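PDB 1Z5Z: helicase of the snf2/rad54 family from Sulfolobus solfataricus, which probably couples ATP hydrolysis to translocation along double-stranded DNA and so to remodelling of protein-DNA complexes, the fragment here being the C-terminal domain of its SWI2/SNF2 ATPase core. Local coordinates for residues P141-E146 with K150-I155; G88-R93 with G125-N130. All blocks are in the same frame, centred on the assembly; numbering follows the deposited sequence.

In the fold
Both contacts belong to the helicase C-terminal lobe, a parallel beta-sheet flanked by helices, and their centres lie 20 Å apart. Along the chain contact 2 is complete before contact 1 starts: it sets the 88-93 loop on helix 122-136, and that helix leads directly to strand 142-143, where contact 1 begins. The two meet through Phe142, whose ring lies against helix 122-136, with CE1 3.4 Å from CG of Lys126 and CE2 3.9 Å from CA of Gly125. Contact 1 sits at the sheet's outermost strand; its centre is about 20 Å from the centre of the chain, that of contact 2 about 14 Å. Neither contact includes a bound ligand, and both are structural packing.

Contact 1 of 2, residues P141-E146 with K150-I155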
ATOM      1  N   PRO A 141      -9.891  -6.941 -14.037  1.00 33.04           N
ATOM      2  CA  PRO A 141     -10.605  -7.724 -13.031  1.00 34.15           C
ATOM      3  C   PRO A 141     -10.117  -7.353 -11.635  1.00 34.82           C
ATOM      4  O   PRO A 141      -8.911  -7.117 -11.419  1.00 34.84           O
ATOM      5  CB  PRO A 141     -10.314  -9.170 -13.430  1.00 32.81           C
ATOM      6  CG  PRO A 141      -9.185  -9.057 -14.451  1.00 36.79           C
ATOM      7  CD  PRO A 141      -9.334  -7.787 -15.110  1.00 33.83           C
ATOM      8  N   PHE A 142     -11.057  -7.288 -10.702  1.00 31.37           N
ATOM      9  CA  PHE A 142     -10.781  -6.866  -9.329  1.00 33.38           C
ATOM     10  C   PHE A 142     -11.113  -7.933  -8.270  1.00 33.58           C
ATOM     11  O   PHE A 142     -12.290  -8.223  -8.055  1.00 31.54           O
ATOM     12  CB  PHE A 142     -11.616  -5.599  -9.046  1.00 31.61           C
ATOM     13  CG  PHE A 142     -11.459  -5.047  -7.663  1.00 33.22           C
ATOM     14  CD1 PHE A 142     -12.507  -4.363  -7.052  1.00 34.54           C
ATOM     15  CD2 PHE A 142     -10.267  -5.193  -6.973  1.00 31.12           C
ATOM     16  CE1 PHE A 142     -12.366  -3.825  -5.756  1.00 34.88           C
ATOM     17  CE2 PHE A 142     -10.108  -4.666  -5.681  1.00 33.32           C
ATOM     18  CZ  PHE A 142     -11.156  -3.978  -5.068  1.00 33.77           C
ATOM     19  N   LEU A 143     -10.106  -8.517  -7.617  1.00 31.76           N
ATOM     20  CA  LEU A 143     -10.375  -9.499  -6.538  1.00 33.18           C
ATOM     21  C   LEU A 143     -10.426  -8.873  -5.135  1.00 35.72           C
ATOM     22  O   LEU A 143      -9.520  -8.144  -4.741  1.00 33.37           O
ATOM     23  CB  LEU A 143      -9.307 -10.602  -6.499  1.00 35.26           C
ATOM     24  CG  LEU A 143      -9.392 -11.809  -7.445  1.00 40.60           C
ATOM     25  CD1 LEU A 143      -8.273 -12.797  -7.127  1.00 41.14           C
ATOM     26  CD2 LEU A 143     -10.729 -12.524  -7.279  1.00 37.10           C
ATOM     27  N   TYR A 144     -11.499  -9.139  -4.385  1.00 37.00           N
ATOM     28  CA  TYR A 144     -11.617  -8.669  -3.001  1.00 37.06           C
ATOM     29  C   TYR A 144     -12.380  -9.753  -2.217  1.00 37.65           C
ATOM     30  O   TYR A 144     -13.038 -10.627  -2.804  1.00 33.72           O
ATOM     31  CB  TYR A 144     -12.306  -7.293  -2.890  1.00 40.69           C
ATOM     32  CG  TYR A 144     -13.662  -7.177  -3.563  1.00 46.51           C
ATOM     33  CD1 TYR A 144     -13.765  -6.940  -4.933  1.00 44.21           C
ATOM     34  CD2 TYR A 144     -14.851  -7.306  -2.822  1.00 50.89           C
ATOM     35  CE1 TYR A 144     -15.009  -6.830  -5.555  1.00 50.34           C
ATOM     36  CE2 TYR A 144     -16.110  -7.200  -3.440  1.00 51.45           C
ATOM     37  CZ  TYR A 144     -16.182  -6.959  -4.809  1.00 53.73           C
ATOM     38  OH  TYR A 144     -17.418  -6.839  -5.443  1.00 55.02           O
ATOM     39  N   GLY A 145     -12.241  -9.703  -0.900  1.00 37.20           N
ATOM     40  CA  GLY A 145     -12.843 -10.683  -0.006  1.00 42.96           C
ATOM     41  C   GLY A 145     -14.331 -10.986  -0.123  1.00 44.53           C
ATOM     42  O   GLY A 145     -14.713 -12.150  -0.009  1.00 48.01           O
ATOM     43  N   GLU A 146     -15.164  -9.969  -0.327  1.00 48.21           N
ATOM     44  CA  GLU A 146     -16.615 -10.157  -0.430  1.00 51.59           C
ATOM     45  C   GLU A 146     -17.102 -10.830  -1.704  1.00 50.02           C
ATOM     46  O   GLU A 146     -18.313 -11.032  -1.866  1.00 51.85           O
ATOM     47  CB  GLU A 146     -17.332  -8.810  -0.355  1.00 55.65           C
ATOM     48  CG  GLU A 146     -17.182  -8.027   0.943  1.00 64.79           C
ATOM     49  CD  GLU A 146     -17.938  -6.690   0.900  1.00 69.80           C
ATOM     50  OE1 GLU A 146     -17.754  -5.878   1.839  1.00 73.85           O
ATOM     51  OE2 GLU A 146     -18.713  -6.464  -0.065  1.00 71.17           O
ATOM     52  N   LYS A 150     -17.476 -18.197  -6.887  1.00 47.94           N
ATOM     53  CA  LYS A 150     -17.504 -18.298  -8.336  1.00 48.08           C
ATOM     54  C   LYS A 150     -17.002 -17.041  -8.994  1.00 44.64           C
ATOM     55  O   LYS A 150     -16.249 -17.107  -9.962  1.00 47.59           O
ATOM     56  CB  LYS A 150     -18.926 -18.658  -8.846  1.00 48.31           C
ATOM     57  CG  LYS A 150     -18.907 -19.302 -10.237  1.00 51.62           C
ATOM     58  CD  LYS A 150     -19.976 -18.716 -11.174  1.00 60.43           C
ATOM     59  CE  LYS A 150     -19.795 -19.221 -12.614  1.00 63.28           C
ATOM     60  NZ  LYS A 150     -20.834 -18.707 -13.552  1.00 66.49           N
ATOM     61  N   GLU A 151     -17.421 -15.893  -8.484  1.00 43.85           N
ATOM     62  CA  GLU A 151     -16.952 -14.661  -9.080  1.00 43.76           C
ATOM     63  C   GLU A 151     -15.429 -14.687  -8.965  1.00 41.70           C
ATOM     64  O   GLU A 151     -14.719 -14.342  -9.891  1.00 42.20           O
ATOM     65  CB  GLU A 151     -17.483 -13.436  -8.340  1.00 45.81           C
ATOM     66  CG  GLU A 151     -18.969 -13.415  -8.108  1.00 51.53           C
ATOM     67  CD  GLU A 151     -19.463 -12.072  -7.583  1.00 51.71           C
ATOM     68  OE1 GLU A 151     -19.710 -11.166  -8.407  1.00 54.74           O
ATOM     69  OE2 GLU A 151     -19.588 -11.911  -6.352  1.00 52.27           O
ATOM     70  N   ARG A 152     -14.942 -15.156  -7.828  1.00 38.30           N
ATOM     71  CA  ARG A 152     -13.515 -15.187  -7.579  1.00 40.29           C
ATOM     72  C   ARG A 152     -12.763 -16.161  -8.477  1.00 41.41           C
ATOM     73  O   ARG A 152     -11.829 -15.779  -9.197  1.00 39.97           O
ATOM     74  CB  ARG A 152     -13.251 -15.530  -6.125  1.00 34.53           C
ATOM     75  CG  ARG A 152     -11.777 -15.498  -5.783  1.00 38.93           C
ATOM     76  CD  ARG A 152     -11.571 -16.249  -4.496  1.00 41.15           C
ATOM     77  NE  ARG A 152     -11.971 -17.631  -4.694  1.00 46.39           N
ATOM     78  CZ  ARG A 152     -12.071 -18.525  -3.718  1.00 50.32           C
ATOM     79  NH1 ARG A 152     -11.795 -18.181  -2.471  1.00 46.66           N
ATOM     80  NH2 ARG A 152     -12.467 -19.762  -3.996  1.00 49.65           N
ATOM     81  N   ASP A 153     -13.185 -17.419  -8.439  1.00 40.34           N
ATOM     82  CA  ASP A 153     -12.553 -18.448  -9.241  1.00 41.55           C
ATOM     83  C   ASP A 153     -12.575 -18.082 -10.700  1.00 40.54           C
ATOM     84  O   ASP A 153     -11.592 -18.316 -11.405  1.00 39.52           O
ATOM     85  CB  ASP A 153     -13.252 -19.798  -9.057  1.00 46.08           C
ATOM     86  CG  ASP A 153     -13.256 -20.263  -7.606  1.00 50.47           C
ATOM     87  OD1 ASP A 153     -12.405 -19.795  -6.814  1.00 52.44           O
ATOM     88  OD2 ASP A 153     -14.106 -21.115  -7.265  1.00 55.00           O
ATOM     89  N   ASP A 154     -13.696 -17.508 -11.147  1.00 41.80           N
ATOM     90  CA  ASP A 154     -13.856 -17.109 -12.538  1.00 44.39           C
ATOM     91  C   ASP A 154     -12.878 -16.027 -12.887  1.00 43.82           C
ATOM     92  O   ASP A 154     -12.318 -16.041 -13.974  1.00 45.07           O
ATOM     93  CB  ASP A 154     -15.271 -16.579 -12.816  1.00 48.87           C
ATOM     94  CG  ASP A 154     -16.306 -17.697 -12.968  1.00 52.09           C
ATOM     95  OD1 ASP A 154     -17.520 -17.376 -13.003  1.00 54.09           O
ATOM     96  OD2 ASP A 154     -15.904 -18.875 -13.058  1.00 48.67           O
ATOM     97  N   ILE A 155     -12.686 -15.071 -11.975  1.00 41.11           N
ATOM     98  CA  ILE A 155     -11.748 -13.986 -12.250  1.00 39.48           C
ATOM     99  C   ILE A 155     -10.323 -14.523 -12.279  1.00 36.48           C
ATOM    100  O   ILE A 155      -9.527 -14.108 -13.111  1.00 34.77           O
ATOM    101  CB  ILE A 155     -11.829 -12.846 -11.181  1.00 37.67           C
ATOM    102  CG1 ILE A 155     -13.009 -11.927 -11.510  1.00 40.56           C
ATOM    103  CG2 ILE A 155     -10.499 -12.029 -11.153  1.00 32.23           C
ATOM    104  CD1 ILE A 155     -13.367 -10.948 -10.395  1.00 41.52           C
TER
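Across Pro141-Glu146 and Lys150-Ile155 the backbones come closest at two points, Pro141 opposite Ile155 with CA atoms 6.4 Å apart and Leu143 opposite Arg152, and no hydrogen bond joins the segments. Ile155 supplies the middle of the interface. Its CG2 branch, set anti to the backbone N, reaches CB of Pro141 at 3.7 Å and CG of Leu143 at 3.9 Å, while the other branch brings CD1 within 3.7 Å of the carbonyl O of Phe142. The side chains of Leu143 and Ile155 pass each other in opposite directions. Leu143, with CG anti to its carbonyl carbon (chi1 -82°), places CD2 against the aliphatic stem of Arg152, 3.5 Å from CG. Beyond that stem the arginine chain bends at chi3 (62°), and its guanidinium turns to Asp153 of the same helix: NE and NH2 both bond OD1, NH2 at 2.8 Å from the syn side and NE from above the carboxylate plane. This side-on salt bridge should fix the rotation of the guanidinium while the methylenes remain against Leu143. Ile155 also touches Ile168, and Leu143 touches Leu170, both on strand 167-171. Helix 149-161 therefore packs across the strands it connects, the crossover of a beta-alpha-beta unit at the edge of the parallel helicase sheet.

Contact 2 of 2, residues G88-R93 with G125-N130; sequences GEQSVR and GKIIRN
Van der Waals contact between the Gln90 side chain and the hydrocarbon of Ile127 makes up most of this small interface, in which 149 Å² is buried, both sides summed. The Gln90 side chain leaves the loop with CG anti to its carbonyl carbon (chi1 -67°) and then runs extended, crossing the isoleucine obliquely. CG1 of Ile127 sits against the flat face of the Gln90 amide, straight over CD at 3.6 Å, and the preceding CG of Gln90 lies 4.0 Å from the same CG1. Ile127 is buried, with the exposed Gln90 and the loop residue His81 both packing on it. The segment 125-130 belongs to helix 122-136, which follows strand 115-119 in the parallel sheet of the helicase C-terminal domain; the loop that touches it through Gln90 links helices 83-86 and 96-110.

Polar groups meet one helical turn farther on. The amides of Gln90 and Asn130 lie close together in nearly one plane, 1° apart, and the side chains cross at a slant. On the loop side, the carbonyl O of Ser91 is hydrogen-bonded to NE2 of His81, the residue that also touches Ile127.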
ATOM      1  N   GLY A  88     -13.162  13.291  -3.802  1.00 54.03           N
ATOM      2  CA  GLY A  88     -12.683  14.154  -4.853  1.00 51.42           C
ATOM      3  C   GLY A  88     -12.229  13.382  -6.067  1.00 51.19           C
ATOM      4  O   GLY A  88     -12.530  12.197  -6.229  1.00 53.31           O
ATOM      5  N   GLU A  89     -11.486  14.059  -6.928  1.00 48.78           N
ATOM      6  CA  GLU A  89     -10.979  13.455  -8.142  1.00 49.42           C
ATOM      7  C   GLU A  89     -10.069  12.238  -7.808  1.00 47.16           C
ATOM      8  O   GLU A  89      -9.196  12.345  -6.944  1.00 50.34           O
ATOM      9  CB  GLU A  89     -10.207  14.537  -8.907  1.00 49.52           C
ATOM     10  CG  GLU A  89     -10.004  14.262 -10.383  1.00 56.32           C
ATOM     11  CD  GLU A  89      -9.384  15.446 -11.131  1.00 55.88           C
ATOM     12  N   GLN A  90     -10.295  11.108  -8.481  1.00 43.75           N
ATOM     13  CA  GLN A  90      -9.508   9.861  -8.313  1.00 44.31           C
ATOM     14  C   GLN A  90      -8.506   9.823  -9.447  1.00 41.20           C
ATOM     15  O   GLN A  90      -8.512   8.942 -10.310  1.00 42.40           O
ATOM     16  CB  GLN A  90     -10.402   8.634  -8.419  1.00 42.32           C
ATOM     17  CG  GLN A  90     -11.388   8.505  -7.300  1.00 41.12           C
ATOM     18  CD  GLN A  90     -12.236   7.242  -7.432  1.00 44.93           C
ATOM     19  OE1 GLN A  90     -13.083   6.965  -6.580  1.00 46.47           O
ATOM     20  NE2 GLN A  90     -12.008   6.469  -8.502  1.00 42.79           N
ATOM     21  N   SER A  91      -7.612  10.787  -9.423  1.00 40.62           N
ATOM     22  CA  SER A  91      -6.663  10.928 -10.503  1.00 40.39           C
ATOM     23  C   SER A  91      -5.292  10.414 -10.159  1.00 37.05           C
ATOM     24  O   SER A  91      -4.993  10.218  -8.999  1.00 40.86           O
ATOM     25  CB  SER A  91      -6.564  12.408 -10.833  1.00 34.14           C
ATOM     26  OG  SER A  91      -6.268  13.083  -9.630  1.00 37.11           O
ATOM     27  N   VAL A  92      -4.462  10.230 -11.183  1.00 37.69           N
ATOM     28  CA  VAL A  92      -3.093   9.760 -11.013  1.00 38.90           C
ATOM     29  C   VAL A  92      -2.338  10.853 -10.288  1.00 38.54           C
ATOM     30  O   VAL A  92      -1.610  10.635  -9.321  1.00 37.96           O
ATOM     31  CB  VAL A  92      -2.391   9.551 -12.379  1.00 38.74           C
ATOM     32  CG1 VAL A  92      -0.895   9.237 -12.157  1.00 40.27           C
ATOM     33  CG2 VAL A  92      -3.079   8.442 -13.147  1.00 35.65           C
ATOM     34  N   ARG A  93      -2.548  12.057 -10.800  1.00 40.97           N
ATOM     35  CA  ARG A  93      -1.924  13.302 -10.327  1.00 42.36           C
ATOM     36  C   ARG A  93      -1.883  13.548  -8.825  1.00 40.57           C
ATOM     37  O   ARG A  93      -0.927  14.134  -8.312  1.00 38.93           O
ATOM     38  CB  ARG A  93      -2.612  14.524 -10.994  1.00 48.73           C
ATOM     39  CG  ARG A  93      -2.257  15.909 -10.418  1.00 58.31           C
ATOM     40  CD  ARG A  93      -2.933  17.026 -11.141  1.00 63.51           C
ATOM     41  NE  ARG A  93      -4.176  16.644 -11.838  1.00 66.27           N
ATOM     42  CZ  ARG A  93      -5.133  17.500 -12.175  1.00 71.43           C
ATOM     43  NH1 ARG A  93      -6.193  17.063 -12.772  1.00 74.83           N
ATOM     44  NH2 ARG A  93      -5.123  18.739 -11.740  1.00 74.31           N
ATOM     45  N   GLY A 125      -8.062  -0.406  -4.079  1.00 30.48           N
ATOM     46  CA  GLY A 125      -8.186  -1.348  -5.176  1.00 28.31           C
ATOM     47  C   GLY A 125      -9.129  -0.824  -6.247  1.00 33.66           C
ATOM     48  O   GLY A 125      -8.821  -0.940  -7.447  1.00 33.08           O
ATOM     49  N   LYS A 126     -10.276  -0.261  -5.842  1.00 31.65           N
ATOM     50  CA  LYS A 126     -11.239   0.270  -6.812  1.00 34.05           C
ATOM     51  C   LYS A 126     -10.683   1.479  -7.561  1.00 34.65           C
ATOM     52  O   LYS A 126     -10.890   1.620  -8.769  1.00 35.91           O
ATOM     53  CB  LYS A 126     -12.534   0.658  -6.104  1.00 35.91           C
ATOM     54  CG  LYS A 126     -13.327  -0.523  -5.639  1.00 38.59           C
ATOM     55  CD  LYS A 126     -14.472  -0.072  -4.751  1.00 42.16           C
ATOM     56  CE  LYS A 126     -15.531  -1.150  -4.698  1.00 46.89           C
ATOM     57  NZ  LYS A 126     -16.655  -0.785  -3.800  1.00 50.45           N
ATOM     58  N   ILE A 127      -9.987   2.362  -6.850  1.00 33.60           N
ATOM     59  CA  ILE A 127      -9.398   3.536  -7.486  1.00 34.93           C
ATOM     60  C   ILE A 127      -8.384   3.085  -8.563  1.00 34.21           C
ATOM     61  O   ILE A 127      -8.410   3.543  -9.713  1.00 33.65           O
ATOM     62  CB  ILE A 127      -8.706   4.441  -6.426  1.00 35.19           C
ATOM     63  CG1 ILE A 127      -9.773   5.243  -5.661  1.00 35.65           C
ATOM     64  CG2 ILE A 127      -7.677   5.363  -7.097  1.00 32.59           C
ATOM     65  CD1 ILE A 127      -9.245   5.943  -4.420  1.00 34.88           C
ATOM     66  N   ILE A 128      -7.509   2.163  -8.194  1.00 32.39           N
ATOM     67  CA  ILE A 128      -6.515   1.658  -9.125  1.00 31.66           C
ATOM     68  C   ILE A 128      -7.184   1.067 -10.355  1.00 33.25           C
ATOM     69  O   ILE A 128      -6.812   1.379 -11.500  1.00 32.32           O
ATOM     70  CB  ILE A 128      -5.686   0.575  -8.471  1.00 29.95           C
ATOM     71  CG1 ILE A 128      -4.797   1.214  -7.401  1.00 30.42           C
ATOM     72  CG2 ILE A 128      -4.821  -0.112  -9.496  1.00 24.19           C
ATOM     73  CD1 ILE A 128      -4.129   0.182  -6.494  1.00 29.02           C
ATOM     74  N   ARG A 129      -8.183   0.230 -10.100  1.00 31.78           N
ATOM     75  CA  ARG A 129      -8.929  -0.451 -11.147  1.00 31.08           C
ATOM     76  C   ARG A 129      -9.604   0.606 -12.079  1.00 33.87           C
ATOM     77  O   ARG A 129      -9.537   0.502 -13.312  1.00 29.65           O
ATOM     78  CB  ARG A 129      -9.963  -1.359 -10.471  1.00 32.62           C
ATOM     79  CG  ARG A 129     -10.455  -2.517 -11.307  1.00 36.77           C
ATOM     80  CD  ARG A 129     -11.763  -2.229 -11.990  1.00 48.28           C
ATOM     81  NE  ARG A 129     -12.902  -2.413 -11.086  1.00 48.58           N
ATOM     82  CZ  ARG A 129     -13.474  -1.403 -10.460  1.00 47.54           C
ATOM     83  NH1 ARG A 129     -13.000  -0.198 -10.669  1.00 47.16           N
ATOM     84  NH2 ARG A 129     -14.484  -1.588  -9.624  1.00 47.12           N
ATOM     85  N   ASN A 130     -10.223   1.625 -11.489  1.00 34.73           N
ATOM     86  CA  ASN A 130     -10.900   2.688 -12.270  1.00 34.69           C
ATOM     87  C   ASN A 130      -9.910   3.447 -13.133  1.00 34.78           C
ATOM     88  O   ASN A 130     -10.125   3.653 -14.311  1.00 37.09           O
ATOM     89  CB  ASN A 130     -11.596   3.679 -11.328  1.00 32.04           C
ATOM     90  CG  ASN A 130     -12.732   3.024 -10.524  1.00 33.53           C
ATOM     91  OD1 ASN A 130     -13.230   1.996 -10.916  1.00 33.96           O
ATOM     92  ND2 ASN A 130     -13.138   3.636  -9.415  1.00 32.76           N
TER